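Local coordinates for protein nucleoporin nup120 (Schizosaccharomyces pombe, PDB 4GQ2) that serves as a structural component of the nuclear pore complex, the assembly that can also dock transiently associated nuclear transport factors, at residues V10-Q15 with R75-Q80; L23-P28 with K145-L150; L98-V103 with L764-T769; T432-I437 with S465-A470. All blocks are in the same frame, centred on the assembly; numbering follows the deposited sequence.

Interaction 1 of 4, residues V10-Q15 with R75-Q80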
# COMPACT_ATOMS: atom_id res chain seq x y z
N VAL A 10 -8.97 1.23 13.07
CA VAL A 10 -8.64 -0.03 12.41
C VAL A 10 -9.92 -0.82 12.16
O VAL A 10 -10.67 -1.11 13.10
CB VAL A 10 -7.62 -0.88 13.22
CG1 VAL A 10 -7.22 -2.13 12.45
CG2 VAL A 10 -6.39 -0.07 13.54
N PRO A 11 -10.21 -1.16 10.89
CA PRO A 11 -11.36 -1.97 10.60
C PRO A 11 -11.19 -3.35 11.22
O PRO A 11 -10.07 -3.85 11.29
CB PRO A 11 -11.34 -2.08 9.06
CG PRO A 11 -10.58 -0.89 8.61
CD PRO A 11 -9.52 -0.72 9.66
N ILE A 12 -12.28 -3.94 11.67
CA ILE A 12 -12.24 -5.27 12.25
C ILE A 12 -12.54 -6.30 11.16
O ILE A 12 -13.65 -6.80 11.03
CB ILE A 12 -13.22 -5.40 13.43
CG1 ILE A 12 -12.86 -4.38 14.50
CG2 ILE A 12 -13.16 -6.79 14.03
CD1 ILE A 12 -13.93 -4.21 15.55
N ASP A 13 -11.51 -6.56 10.36
CA ASP A 13 -11.56 -7.59 9.35
C ASP A 13 -10.22 -8.31 9.35
O ASP A 13 -9.25 -7.82 9.95
CB ASP A 13 -11.94 -7.01 7.97
CG ASP A 13 -10.97 -5.95 7.45
OD1 ASP A 13 -9.74 -6.09 7.62
OD2 ASP A 13 -11.45 -4.98 6.83
N LEU A 14 -10.18 -9.49 8.73
CA LEU A 14 -8.98 -10.33 8.73
C LEU A 14 -7.77 -9.62 8.14
O LEU A 14 -6.67 -9.67 8.71
CB LEU A 14 -9.27 -11.64 7.98
CG LEU A 14 -9.75 -12.85 8.80
CD1 LEU A 14 -10.94 -12.55 9.71
CD2 LEU A 14 -10.08 -14.00 7.86
N GLN A 15 -7.98 -8.93 7.02
CA GLN A 15 -6.93 -8.23 6.30
C GLN A 15 -6.23 -7.16 7.15
O GLN A 15 -4.99 -7.10 7.17
CB GLN A 15 -7.49 -7.62 5.01
CG GLN A 15 -6.45 -7.09 4.02
CD GLN A 15 -5.50 -8.16 3.50
OE1 GLN A 15 -5.84 -9.35 3.41
NE2 GLN A 15 -4.30 -7.74 3.14
N ARG A 75 -11.16 -7.98 21.80
CA ARG A 75 -12.30 -7.23 21.34
C ARG A 75 -13.38 -8.17 20.82
O ARG A 75 -13.17 -8.93 19.88
CB ARG A 75 -11.86 -6.22 20.27
CG ARG A 75 -12.95 -5.77 19.31
CD ARG A 75 -14.00 -4.88 19.96
NE ARG A 75 -15.14 -4.76 19.06
CZ ARG A 75 -15.39 -3.71 18.29
NH1 ARG A 75 -14.60 -2.64 18.33
NH2 ARG A 75 -16.44 -3.73 17.47
N TRP A 76 -14.54 -8.10 21.47
CA TRP A 76 -15.70 -8.91 21.10
C TRP A 76 -16.72 -8.07 20.41
O TRP A 76 -16.86 -6.88 20.69
CB TRP A 76 -16.32 -9.58 22.32
CG TRP A 76 -16.80 -8.63 23.39
CD1 TRP A 76 -16.07 -8.12 24.45
CD2 TRP A 76 -18.15 -8.07 23.55
NE1 TRP A 76 -16.85 -7.30 25.24
CE2 TRP A 76 -18.11 -7.22 24.76
CE3 TRP A 76 -19.35 -8.18 22.85
CZ2 TRP A 76 -19.22 -6.52 25.22
CZ3 TRP A 76 -20.47 -7.47 23.33
CH2 TRP A 76 -20.41 -6.66 24.48
N SER A 77 -17.43 -8.69 19.48
CA SER A 77 -18.53 -8.02 18.79
C SER A 77 -19.63 -9.06 18.59
O SER A 77 -19.34 -10.26 18.49
CB SER A 77 -18.05 -7.45 17.45
OG SER A 77 -16.90 -6.62 17.61
N ILE A 78 -20.87 -8.60 18.54
CA ILE A 78 -22.00 -9.49 18.28
C ILE A 78 -22.88 -8.98 17.13
O ILE A 78 -23.12 -7.78 17.01
CB ILE A 78 -22.85 -9.77 19.55
CG1 ILE A 78 -23.37 -8.47 20.19
CG2 ILE A 78 -22.05 -10.62 20.54
CD1 ILE A 78 -24.26 -8.70 21.39
N PHE A 79 -23.34 -9.91 16.30
CA PHE A 79 -24.02 -9.58 15.05
C PHE A 79 -25.38 -10.28 14.93
O PHE A 79 -25.63 -11.29 15.58
CB PHE A 79 -23.12 -9.92 13.85
CG PHE A 79 -21.76 -9.27 13.91
CD1 PHE A 79 -20.71 -9.87 14.61
CD2 PHE A 79 -21.52 -8.05 13.28
CE1 PHE A 79 -19.46 -9.27 14.68
CE2 PHE A 79 -20.27 -7.45 13.34
CZ PHE A 79 -19.24 -8.06 14.04
N GLN A 80 -26.25 -9.74 14.08
CA GLN A 80 -27.58 -10.31 13.89
C GLN A 80 -27.59 -11.59 13.04
O GLN A 80 -28.65 -12.08 12.67
CB GLN A 80 -28.54 -9.26 13.35
CG GLN A 80 -29.02 -8.28 14.41
CD GLN A 80 -30.00 -7.25 13.88
OE1 GLN A 80 -29.73 -6.57 12.89
NE2 GLN A 80 -31.14 -7.14 14.55
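I12 and R75 face each other with CA atoms 9.3 Å apart, I12 just past the end of strand 3-11 and R75 within strand 73-79, a separation that only side chains bridge. The CD1 methyl of I12 lies over one face of the R75 guanidinium, toward its rim, and the two side chains cross at about a right angle; the modelled closeness of this pair is doubtful, but an aliphatic tip suits the weakly polar face of the cation. I12 CG1 is placed anti to the carbonyl carbon (chi1 -59°), and CD1 extends from it to the arginine. R75 and S77, two residues apart on one strand, both direct their side chains to the I12 side. Because the arginine chain bends at chi2 (71°), the guanidinium folds back to S77, where NE and NH2 of R75 each donate to S77 OG at 2.9 Å, the oxygen lying slightly out of the guanidinium plane. Within the beta-propeller, strand 73-79 belongs to a five-stranded sheet, whereas strand 3-11 pairs with strand 539-544 in another. R75 links these sheets by donating also to the carbonyl oxygens of Y536 and K539, a use of many N-H groups that few residues but arginine could match. A leucine in its place would probably leave those carbonyls and S77 OG without their donor and remove this polar link between the two sheets.

Interaction 2 of 4, residues L23-P28 with K145-L150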
# COMPACT_ATOMS: atom_id res chain seq x y z
N LEU A 23 -11.04 -19.26 13.49
CA LEU A 23 -11.54 -20.50 14.10
C LEU A 23 -13.04 -20.35 14.27
O LEU A 23 -13.50 -19.49 15.02
CB LEU A 23 -10.85 -20.80 15.44
CG LEU A 23 -11.38 -22.00 16.25
CD1 LEU A 23 -11.28 -23.34 15.51
CD2 LEU A 23 -10.67 -22.09 17.58
N ALA A 24 -13.78 -21.18 13.55
CA ALA A 24 -15.23 -21.17 13.62
C ALA A 24 -15.70 -22.22 14.62
O ALA A 24 -15.31 -23.39 14.54
CB ALA A 24 -15.82 -21.45 12.25
N LEU A 25 -16.52 -21.79 15.58
CA LEU A 25 -17.06 -22.69 16.59
C LEU A 25 -18.58 -22.62 16.67
O LEU A 25 -19.17 -21.57 16.42
CB LEU A 25 -16.47 -22.36 17.95
CG LEU A 25 -14.96 -22.34 18.16
CD1 LEU A 25 -14.67 -22.09 19.63
CD2 LEU A 25 -14.35 -23.66 17.70
N TRP A 26 -19.19 -23.74 17.03
CA TRP A 26 -20.63 -23.83 17.28
C TRP A 26 -20.86 -24.33 18.67
O TRP A 26 -20.31 -25.37 19.06
CB TRP A 26 -21.30 -24.79 16.30
CG TRP A 26 -21.49 -24.21 14.92
CD1 TRP A 26 -22.66 -23.71 14.36
CD2 TRP A 26 -20.47 -24.06 13.87
NE1 TRP A 26 -22.45 -23.27 13.08
CE2 TRP A 26 -21.16 -23.45 12.72
CE3 TRP A 26 -19.11 -24.35 13.77
CZ2 TRP A 26 -20.49 -23.16 11.54
CZ3 TRP A 26 -18.46 -24.06 12.57
CH2 TRP A 26 -19.13 -23.48 11.48
N VAL A 27 -21.65 -23.59 19.44
CA VAL A 27 -22.04 -24.02 20.79
C VAL A 27 -22.93 -25.27 20.67
O VAL A 27 -23.67 -25.40 19.69
CB VAL A 27 -22.73 -22.90 21.60
CG1 VAL A 27 -21.80 -21.70 21.76
CG2 VAL A 27 -24.04 -22.47 20.96
N PRO A 28 -22.83 -26.20 21.65
CA PRO A 28 -23.67 -27.41 21.62
C PRO A 28 -25.16 -27.07 21.50
O PRO A 28 -25.64 -26.16 22.18
CB PRO A 28 -23.37 -28.07 22.97
CG PRO A 28 -21.99 -27.63 23.29
CD PRO A 28 -21.90 -26.21 22.79
N LYS A 145 -5.86 -19.59 24.47
CA LYS A 145 -4.94 -18.72 23.74
C LYS A 145 -4.50 -19.34 22.41
O LYS A 145 -4.25 -18.63 21.44
CB LYS A 145 -3.71 -18.38 24.59
CG LYS A 145 -4.01 -17.41 25.73
CD LYS A 145 -2.76 -17.03 26.49
CE LYS A 145 -3.10 -16.05 27.61
NZ LYS A 145 -1.88 -15.56 28.31
N THR A 146 -4.42 -20.67 22.39
CA THR A 146 -4.09 -21.45 21.19
C THR A 146 -4.96 -21.10 19.99
O THR A 146 -4.49 -21.13 18.85
CB THR A 146 -4.22 -22.96 21.48
OG1 THR A 146 -3.21 -23.35 22.42
CG2 THR A 146 -4.06 -23.80 20.22
N TRP A 147 -6.23 -20.77 20.25
CA TRP A 147 -7.20 -20.52 19.19
C TRP A 147 -6.79 -19.36 18.33
O TRP A 147 -7.11 -19.31 17.14
CB TRP A 147 -8.57 -20.22 19.77
CG TRP A 147 -9.21 -21.34 20.55
CD1 TRP A 147 -8.75 -22.64 20.71
CD2 TRP A 147 -10.49 -21.29 21.25
NE1 TRP A 147 -9.62 -23.37 21.48
CE2 TRP A 147 -10.68 -22.62 21.84
CE3 TRP A 147 -11.46 -20.31 21.47
CZ2 TRP A 147 -11.80 -22.94 22.60
CZ3 TRP A 147 -12.58 -20.64 22.23
CH2 TRP A 147 -12.75 -21.92 22.78
N PHE A 148 -6.10 -18.41 18.95
CA PHE A 148 -5.66 -17.23 18.26
C PHE A 148 -4.34 -17.46 17.53
O PHE A 148 -3.99 -16.69 16.63
CB PHE A 148 -5.53 -16.07 19.26
CG PHE A 148 -6.81 -15.72 19.94
CD1 PHE A 148 -7.70 -14.82 19.35
CD2 PHE A 148 -7.15 -16.29 21.16
CE1 PHE A 148 -8.90 -14.50 19.97
CE2 PHE A 148 -8.34 -15.97 21.79
CZ PHE A 148 -9.22 -15.08 21.19
N GLN A 149 -3.63 -18.52 17.89
CA GLN A 149 -2.24 -18.69 17.47
C GLN A 149 -2.02 -19.75 16.41
O GLN A 149 -1.19 -19.56 15.52
CB GLN A 149 -1.35 -18.98 18.67
CG GLN A 149 -1.40 -17.91 19.75
CD GLN A 149 -0.88 -18.43 21.08
OE1 GLN A 149 -0.76 -19.63 21.28
NE2 GLN A 149 -0.56 -17.51 21.99
N LEU A 150 -2.74 -20.86 16.50
CA LEU A 150 -2.47 -22.02 15.65
C LEU A 150 -3.66 -22.36 14.77
O LEU A 150 -4.80 -22.30 15.24
CB LEU A 150 -2.10 -23.23 16.50
CG LEU A 150 -0.92 -23.13 17.48
CD1 LEU A 150 -0.90 -24.35 18.40
CD2 LEU A 150 0.42 -22.95 16.77
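One face of the W147 indole receives two leucine methyls side by side: L23 CD2 over the five-membered ring and L25 CD1 over the six-membered ring. Both are CH-pi contacts made from above, with CD2 of L23 3.7 Å from the centroid of the W147 five-membered ring, 25° off its normal, and CD1 of L25 3.9 Å from the centroid of the six-membered ring. At the edge of the neighbouring F148 ring, in its plane, lies the carbonyl oxygen of K145. The closest atoms are L23 CD2 and W147 CG, 3.4 Å apart, while L25 CD1 comes to 3.6 Å from W147 CZ3.

L23 and L25 can share one indole because residues two apart on a strand project to the same side, and a tryptophan is long enough to span both. With CG of L23 anti to the backbone N (chi1 174°) and that of L25 anti to the carbonyl carbon, the two methyls come down over different rings of the indole. A serine in place of W147 would probably open a gap beside both leucines and take away the aromatic face their methyls cover. The backbone under W147 is a short, weakly bonded helix in which T146 O accepts from both Q149 N and L150 N.

Strand 21-26 is an outermost strand of its five-stranded propeller sheet, bonded along one side to strand 101-106. Helix 146-149, which follows strand 138-143 of the next sheet, packs against strand 21-26: W147 also touches L155, and F148 reaches V103 on strand 101-106.

Interaction 3 of 4, residues L98-V103 with L764-T769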
# COMPACT_ATOMS: atom_id res chain seq x y z
N LEU A 98 2.46 -14.99 17.86
CA LEU A 98 1.57 -13.97 17.33
C LEU A 98 0.14 -14.46 17.17
O LEU A 98 -0.09 -15.64 16.88
CB LEU A 98 2.08 -13.46 15.99
CG LEU A 98 3.49 -12.88 15.94
CD1 LEU A 98 3.83 -12.54 14.50
CD2 LEU A 98 3.64 -11.66 16.83
N SER A 99 -0.81 -13.55 17.36
CA SER A 99 -2.21 -13.83 17.07
C SER A 99 -2.44 -13.74 15.57
O SER A 99 -2.52 -12.65 15.01
CB SER A 99 -3.12 -12.84 17.81
OG SER A 99 -2.91 -12.91 19.20
N LYS A 100 -2.53 -14.89 14.91
CA LYS A 100 -2.71 -14.94 13.46
C LYS A 100 -4.13 -15.34 13.11
O LYS A 100 -4.47 -15.51 11.93
CB LYS A 100 -1.72 -15.92 12.84
CG LYS A 100 -0.26 -15.48 12.86
CD LYS A 100 0.65 -16.67 12.63
CE LYS A 100 2.05 -16.26 12.19
NZ LYS A 100 2.94 -17.45 12.03
N PHE A 101 -4.96 -15.52 14.14
CA PHE A 101 -6.33 -15.98 13.94
C PHE A 101 -7.27 -15.26 14.88
O PHE A 101 -6.89 -14.88 15.99
CB PHE A 101 -6.44 -17.50 14.16
CG PHE A 101 -5.49 -18.30 13.32
CD1 PHE A 101 -5.82 -18.64 12.00
CD2 PHE A 101 -4.24 -18.68 13.82
CE1 PHE A 101 -4.93 -19.36 11.21
CE2 PHE A 101 -3.34 -19.39 13.03
CZ PHE A 101 -3.69 -19.73 11.73
N ASN A 102 -8.51 -15.06 14.41
CA ASN A 102 -9.60 -14.65 15.28
C ASN A 102 -10.54 -15.83 15.50
O ASN A 102 -10.36 -16.89 14.89
CB ASN A 102 -10.35 -13.43 14.71
CG ASN A 102 -11.20 -13.78 13.50
OD1 ASN A 102 -10.79 -14.53 12.63
ND2 ASN A 102 -12.40 -13.24 13.46
N VAL A 103 -11.52 -15.67 16.37
CA VAL A 103 -12.52 -16.72 16.56
C VAL A 103 -13.92 -16.20 16.30
O VAL A 103 -14.24 -15.06 16.62
CB VAL A 103 -12.36 -17.50 17.91
CG1 VAL A 103 -11.43 -16.80 18.88
CG2 VAL A 103 -13.70 -17.82 18.55
N LEU A 764 7.71 -9.49 11.59
CA LEU A 764 8.32 -9.10 10.32
C LEU A 764 7.96 -10.02 9.15
O LEU A 764 7.96 -9.59 7.99
CB LEU A 764 9.84 -9.00 10.46
CG LEU A 764 10.36 -7.73 11.12
CD1 LEU A 764 11.86 -7.82 11.39
CD2 LEU A 764 10.05 -6.48 10.32
N ALA A 765 7.65 -11.27 9.46
CA ALA A 765 7.34 -12.29 8.45
C ALA A 765 5.84 -12.54 8.25
O ALA A 765 5.46 -13.32 7.38
CB ALA A 765 8.05 -13.59 8.80
N SER A 766 5.00 -11.87 9.05
CA SER A 766 3.55 -12.14 9.05
C SER A 766 2.73 -10.89 8.71
O SER A 766 1.54 -10.96 8.42
CB SER A 766 3.12 -12.71 10.40
OG SER A 766 3.98 -13.76 10.83
N VAL A 767 3.41 -9.76 8.74
CA VAL A 767 2.85 -8.45 8.42
C VAL A 767 2.36 -8.37 6.96
O VAL A 767 2.83 -9.13 6.11
CB VAL A 767 3.93 -7.40 8.78
CG1 VAL A 767 4.25 -6.46 7.63
CG2 VAL A 767 3.60 -6.70 10.10
N ASN A 768 1.40 -7.49 6.68
CA ASN A 768 0.76 -7.43 5.35
C ASN A 768 1.28 -6.36 4.40
O ASN A 768 1.22 -6.53 3.18
CB ASN A 768 -0.76 -7.30 5.48
CG ASN A 768 -1.46 -8.64 5.64
OD1 ASN A 768 -0.86 -9.69 5.48
ND2 ASN A 768 -2.75 -8.60 5.97
N THR A 769 1.76 -5.25 4.93
CA THR A 769 2.25 -4.17 4.08
C THR A 769 3.70 -3.82 4.38
O THR A 769 4.21 -4.09 5.47
CB THR A 769 1.40 -2.89 4.21
OG1 THR A 769 1.70 -2.24 5.45
CG2 THR A 769 -0.09 -3.23 4.14
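S766 points its side chain at L98 and K100, which approach its hydroxyl as a methyl and a methylene. The CE carbon of K100 comes to 3.4 Å from S766 OG, and L98 CD1 lies 3.9 Å from the same oxygen; neither makes a hydrogen bond. The K100 chain starts with CG anti to the carbonyl carbon (chi1 -70°) and runs extended beyond it, so that the far methylene rather than the root does the touching. K100 NZ stands farther off, 4.0 Å from S766 OG. Because CE is bonded to the amino nitrogen, its hydrogens probably carry some positive charge, which would make the nearby oxygen a tolerable neighbour. L98, by contrast, aims its CB toward the loop and offers only an apolar branch tip. The serine is small enough for both to reach its hydroxyl, and its OG makes a weak hydrogen bond back to E762 O within its own loop.

This loop, 764-769, leads into helix 770-777, with T769 at the N-cap position and its OG1 accepting from Q772 N. L764 packs on F773, A776 and L777 of that helix, while V767 rests on L672 and C675 of helix 672-703. On the other side, the chain from L98 runs into strand 101-106, between strands 21-26 and 83-88 of a propeller sheet, placing the contact where the propeller meets the helical part of the molecule.

Interaction 4 of 4, residues T432-I437 with S465-A470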
# COMPACT_ATOMS: atom_id res chain seq x y z
N THR A 432 -12.00 1.74 4.96
CA THR A 432 -13.28 1.07 5.06
C THR A 432 -13.00 -0.42 5.23
O THR A 432 -11.90 -0.88 4.95
CB THR A 432 -14.16 1.31 3.81
OG1 THR A 432 -13.64 0.56 2.71
CG2 THR A 432 -14.23 2.78 3.43
N SER A 433 -14.00 -1.17 5.70
CA SER A 433 -13.86 -2.61 5.89
C SER A 433 -13.86 -3.35 4.57
O SER A 433 -14.46 -2.91 3.59
CB SER A 433 -15.01 -3.16 6.74
OG SER A 433 -16.22 -3.17 5.98
N ILE A 434 -13.19 -4.50 4.57
CA ILE A 434 -13.18 -5.42 3.44
C ILE A 434 -14.59 -5.91 3.10
O ILE A 434 -14.93 -6.07 1.92
CB ILE A 434 -12.17 -6.58 3.67
CG1 ILE A 434 -10.87 -6.29 2.92
CG2 ILE A 434 -12.71 -7.92 3.20
CD1 ILE A 434 -10.02 -5.19 3.52
N GLU A 435 -15.42 -6.12 4.12
CA GLU A 435 -16.77 -6.64 3.90
C GLU A 435 -17.62 -5.71 3.04
O GLU A 435 -18.31 -6.18 2.13
CB GLU A 435 -17.49 -6.98 5.20
CG GLU A 435 -16.99 -8.26 5.85
CD GLU A 435 -15.73 -8.06 6.67
OE1 GLU A 435 -15.37 -6.89 6.94
OE2 GLU A 435 -15.11 -9.06 7.06
N SER A 436 -17.54 -4.41 3.30
CA SER A 436 -18.28 -3.41 2.52
C SER A 436 -17.93 -3.45 1.04
O SER A 436 -18.80 -3.26 0.19
CB SER A 436 -18.08 -2.01 3.09
OG SER A 436 -16.74 -1.60 2.91
N ILE A 437 -16.66 -3.74 0.73
CA ILE A 437 -16.23 -3.91 -0.66
C ILE A 437 -16.83 -5.19 -1.25
O ILE A 437 -17.37 -5.18 -2.36
CB ILE A 437 -14.69 -3.86 -0.82
CG1 ILE A 437 -14.14 -2.49 -0.39
CG2 ILE A 437 -14.28 -4.17 -2.25
CD1 ILE A 437 -12.63 -2.37 -0.40
N SER A 465 -5.61 -9.46 -3.18
CA SER A 465 -5.26 -9.17 -4.57
C SER A 465 -6.34 -9.68 -5.51
O SER A 465 -6.69 -9.00 -6.47
CB SER A 465 -3.91 -9.78 -4.95
OG SER A 465 -2.85 -9.06 -4.35
N GLU A 466 -6.85 -10.87 -5.22
CA GLU A 466 -7.96 -11.43 -5.98
C GLU A 466 -9.19 -10.53 -5.86
O GLU A 466 -9.90 -10.34 -6.84
CB GLU A 466 -8.28 -12.86 -5.53
CG GLU A 466 -7.43 -13.93 -6.23
CD GLU A 466 -7.40 -15.27 -5.50
OE1 GLU A 466 -8.43 -15.69 -4.93
OE2 GLU A 466 -6.32 -15.91 -5.50
N LEU A 467 -9.41 -9.96 -4.67
CA LEU A 467 -10.52 -9.04 -4.45
C LEU A 467 -10.37 -7.77 -5.29
O LEU A 467 -11.32 -7.33 -5.94
CB LEU A 467 -10.69 -8.69 -2.97
CG LEU A 467 -11.89 -7.83 -2.57
CD1 LEU A 467 -13.20 -8.49 -2.97
CD2 LEU A 467 -11.87 -7.54 -1.08
N LYS A 468 -9.17 -7.19 -5.25
CA LYS A 468 -8.81 -6.02 -6.06
C LYS A 468 -9.05 -6.27 -7.54
O LYS A 468 -9.67 -5.46 -8.22
CB LYS A 468 -7.36 -5.62 -5.83
CG LYS A 468 -7.16 -4.65 -4.67
CD LYS A 468 -5.93 -3.78 -4.89
CE LYS A 468 -4.77 -4.24 -4.04
NZ LYS A 468 -5.10 -4.06 -2.59
N ASN A 469 -8.55 -7.41 -8.03
CA ASN A 469 -8.74 -7.82 -9.41
C ASN A 469 -10.20 -8.06 -9.78
O ASN A 469 -10.62 -7.79 -10.91
CB ASN A 469 -7.90 -9.07 -9.71
CG ASN A 469 -6.41 -8.82 -9.52
OD1 ASN A 469 -5.93 -7.69 -9.62
ND2 ASN A 469 -5.67 -9.89 -9.24
N ALA A 470 -10.98 -8.57 -8.83
CA ALA A 470 -12.37 -8.88 -9.05
C ALA A 470 -13.17 -7.58 -9.15
O ALA A 470 -14.07 -7.46 -9.98
CB ALA A 470 -12.90 -9.77 -7.93
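L467 sets one methyl against two isoleucines of the facing helix: its CD2 lies 4.3 Å from I434 CG1 and, equally, 4.3 Å from I437 CG2. These are van der Waals contacts between branched aliphatic chains, with no polar bond across the interface. I434 and I437 stand three residues apart, nearly one helical turn, and thus offer neighbouring apolar surfaces. The leucine reaches them because its CG stands anti to the backbone N (chi1 -175°), carrying both methyls out from its helix; the CA atoms of I437 and L467 are 8.6 Å apart.

What positions the isoleucines is the start of helix 434-443. S433 is its N-cap: S433 OG accepts from S436 N at 3.2 Å, in a nearly straight bond of 163°. The S436 hydroxyl in turn donates to S433 O at 2.7 Å, so two short polar residues pin the first turn. D13 OD2 takes the N-H of I434, another that the first turn of a helix cannot satisfy internally, and D514 bonds to S433 OG.

Both helices belong to a helical excursion of the chain between strands 390-395 and 520-525, which lie in one propeller sheet. Helix 419-428 closes over the same apolar patch, F428 touching both I437 and L467. Behind the cap, S436 packs on F51 of helix 46-55 and on V510 of helix 492-515.

Interactions 1, 2 and 4 are buried, while interaction 3 is only partly so. Interactions 1, 2 and 3 all draw on the same five-stranded sheet; 2 and 3 use its adjacent strands 21-26 and 101-106, bonded from L23 N to N102 O. D13 joins interaction 1 to interaction 4, and Q15 O, bonded to N768 ND2, joins it to interaction 3. Interactions 2 and 4 do not touch, their centres about 25 Å apart. Chemistry follows place: a charged group bridges two sheets in interaction 1, an aromatic face covers leucines of an outer strand in 2, mixed polar and apolar atoms meet in 3, and purely aliphatic chains join two helices in 4.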